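Local coordinates for ribosomal protein s2-related protein (Deinococcus radiodurans, PDB 2JH3), which carries a [4Fe-4S] cluster alongside chelatase-like CbiX domains and may act as a sirohydrochlorin ferrochelatase-like enzyme, at residues V69-L74 with R111-L116. Sequence-based numbering, arbitrary orientation.
Sequences VVPVFL and RYTRPL
Val69 and Tyr112 form a parallel beta bridge where strands 66-71 and 108-112 run out side by side at the C-terminal ends of the parallel strands of the first chelatase-like sheet. Val69 N donates to Arg111 O (2.8 Å), and Val69 O takes the N-H of Thr113. Pro71 has no N-H to offer, but the two segments stay joined beyond the bridge, because Pro71 O accepts a nearly straight bond from Leu116 N (2.9 Å, 176° at the hydrogen). On one face, Val69 CG1 meets the Tyr112 ring at its edge, in plane, while Pro71 CG lies 3.7 Å from Tyr112 CE1. The other face carries Val70 against Thr113. With chi1 at 75°, Thr113 OG1 sits between its own N and carbonyl carbon, 3.6 Å from Val70 CG2, and donates to Arg114 O (2.7 Å). A valine here would probably leave Arg114 O without that donor and the loop leading into Pro115 less firmly set. Farther along, Leu116 CD2 packs beside Leu74 CD2 (3.8 Å) and Val72 CG1. Strand 5-10 flanks 66-71, helix 253-262 covers Val70, Thr113 and Leu116, and helix 78-88 closes the Tyr112 side, where Thr80 O accepts the tyrosine hydroxyl.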
loop_
_atom_site.group_PDB
_atom_site.type_symbol
_atom_site.label_atom_id
_atom_site.label_comp_id
_atom_site.label_asym_id
_atom_site.label_seq_id
_atom_site.Cartn_x
_atom_site.Cartn_y
_atom_site.Cartn_z
ATOM N N VAL A 69 -17.843 5.504 30.176
ATOM C CA VAL A 69 -17.402 6.005 28.880
ATOM C C VAL A 69 -17.563 7.529 28.893
ATOM O O VAL A 69 -18.693 8.019 28.960
ATOM C CB VAL A 69 -18.222 5.412 27.753
ATOM C CG1 VAL A 69 -17.814 5.902 26.409
ATOM C CG2 VAL A 69 -18.102 3.856 27.789
ATOM N N VAL A 70 -16.438 8.221 28.803
ATOM C CA VAL A 70 -16.446 9.713 28.696
ATOM C C VAL A 70 -16.029 10.206 27.303
ATOM O O VAL A 70 -14.878 9.983 26.873
ATOM C CB VAL A 70 -15.492 10.347 29.723
ATOM C CG1 VAL A 70 -15.506 11.956 29.644
ATOM C CG2 VAL A 70 -15.836 9.897 31.154
ATOM N N PRO A 71 -16.898 10.977 26.628
ATOM C CA PRO A 71 -16.505 11.662 25.411
ATOM C C PRO A 71 -15.575 12.874 25.584
ATOM O O PRO A 71 -15.997 13.901 26.126
ATOM C CB PRO A 71 -17.866 12.133 24.809
ATOM C CG PRO A 71 -18.877 11.313 25.487
ATOM C CD PRO A 71 -18.332 11.174 26.875
ATOM N N VAL A 72 -14.350 12.762 25.060
ATOM C CA VAL A 72 -13.387 13.869 25.032
ATOM C C VAL A 72 -13.708 14.740 23.798
ATOM O O VAL A 72 -12.997 14.727 22.787
ATOM C CB VAL A 72 -11.909 13.333 25.056
ATOM C CG1 VAL A 72 -10.875 14.512 25.190
ATOM C CG2 VAL A 72 -11.713 12.449 26.226
ATOM N N PHE A 73 -14.862 15.410 23.874
ATOM C CA PHE A 73 -15.373 16.297 22.856
ATOM C C PHE A 73 -15.761 17.583 23.581
ATOM O O PHE A 73 -16.303 17.557 24.707
ATOM C CB PHE A 73 -16.623 15.769 22.148
ATOM C CG PHE A 73 -16.341 14.645 21.175
ATOM C CD1 PHE A 73 -16.495 14.836 19.815
ATOM C CD2 PHE A 73 -15.890 13.410 21.634
ATOM C CE1 PHE A 73 -16.220 13.810 18.917
ATOM C CE2 PHE A 73 -15.639 12.381 20.747
ATOM C CZ PHE A 73 -15.799 12.594 19.385
ATOM N N LEU A 74 -15.467 18.708 22.917
ATOM C CA LEU A 74 -15.728 20.013 23.500
ATOM C C LEU A 74 -16.972 20.577 22.887
ATOM O O LEU A 74 -17.049 21.746 22.551
ATOM C CB LEU A 74 -14.514 20.921 23.338
ATOM C CG LEU A 74 -13.323 20.406 24.132
ATOM C CD1 LEU A 74 -12.134 21.312 24.047
ATOM C CD2 LEU A 74 -13.656 20.295 25.575
ATOM N N ARG A 111 -21.954 3.030 31.662
ATOM C CA ARG A 111 -22.457 4.409 31.866
ATOM C C ARG A 111 -21.738 5.361 30.895
ATOM O O ARG A 111 -20.517 5.490 30.919
ATOM C CB ARG A 111 -22.200 4.824 33.311
ATOM C CG ARG A 111 -22.854 6.091 33.725
ATOM C CD ARG A 111 -22.760 6.249 35.273
ATOM N NE ARG A 111 -22.188 7.557 35.527
ATOM C CZ ARG A 111 -20.964 7.788 35.983
ATOM N NH1 ARG A 111 -20.132 6.806 36.330
ATOM N NH2 ARG A 111 -20.597 9.048 36.101
ATOM N N TYR A 112 -22.529 5.985 30.048
ATOM C CA TYR A 112 -22.107 6.971 29.061
ATOM C C TYR A 112 -22.366 8.367 29.612
ATOM O O TYR A 112 -23.515 8.729 29.927
ATOM C CB TYR A 112 -22.861 6.727 27.758
ATOM C CG TYR A 112 -22.534 7.663 26.604
ATOM C CD1 TYR A 112 -21.326 7.574 25.928
ATOM C CD2 TYR A 112 -23.433 8.632 26.181
ATOM C CE1 TYR A 112 -21.036 8.407 24.855
ATOM C CE2 TYR A 112 -23.133 9.475 25.096
ATOM C CZ TYR A 112 -21.928 9.344 24.445
ATOM O OH TYR A 112 -21.577 10.172 23.389
ATOM N N THR A 113 -21.295 9.134 29.803
ATOM C CA THR A 113 -21.426 10.457 30.431
ATOM C C THR A 113 -21.670 11.574 29.390
ATOM O O THR A 113 -21.599 11.379 28.163
ATOM C CB THR A 113 -20.199 10.849 31.273
ATOM O OG1 THR A 113 -19.078 11.222 30.434
ATOM C CG2 THR A 113 -19.751 9.726 32.194
ATOM N N ARG A 114 -21.942 12.762 29.933
ATOM C CA ARG A 114 -21.940 13.985 29.179
ATOM C C ARG A 114 -20.539 14.189 28.721
ATOM O O ARG A 114 -19.570 13.642 29.290
ATOM C CB ARG A 114 -22.444 15.129 30.075
ATOM C CG ARG A 114 -23.895 14.962 30.371
ATOM C CD ARG A 114 -24.432 16.146 31.215
ATOM N NE ARG A 114 -24.491 17.396 30.440
ATOM C CZ ARG A 114 -24.888 18.577 30.944
ATOM N NH1 ARG A 114 -25.236 18.682 32.234
ATOM N NH2 ARG A 114 -24.879 19.653 30.175
ATOM N N PRO A 115 -20.391 14.946 27.646
ATOM C CA PRO A 115 -19.076 15.257 27.152
ATOM C C PRO A 115 -18.246 16.215 27.976
ATOM O O PRO A 115 -18.796 17.069 28.720
ATOM C CB PRO A 115 -19.361 15.825 25.781
ATOM C CG PRO A 115 -20.790 16.067 25.715
ATOM C CD PRO A 115 -21.467 15.500 26.816
ATOM N N LEU A 116 -16.928 16.082 27.829
ATOM C CA LEU A 116 -15.927 16.932 28.521
ATOM C C LEU A 116 -16.362 18.370 28.463
ATOM O O LEU A 116 -16.391 19.067 29.478
ATOM C CB LEU A 116 -14.589 16.799 27.829
ATOM C CG LEU A 116 -13.467 17.667 28.345
ATOM C CD1 LEU A 116 -13.276 17.355 29.822
ATOM C CD2 LEU A 116 -12.205 17.428 27.620
#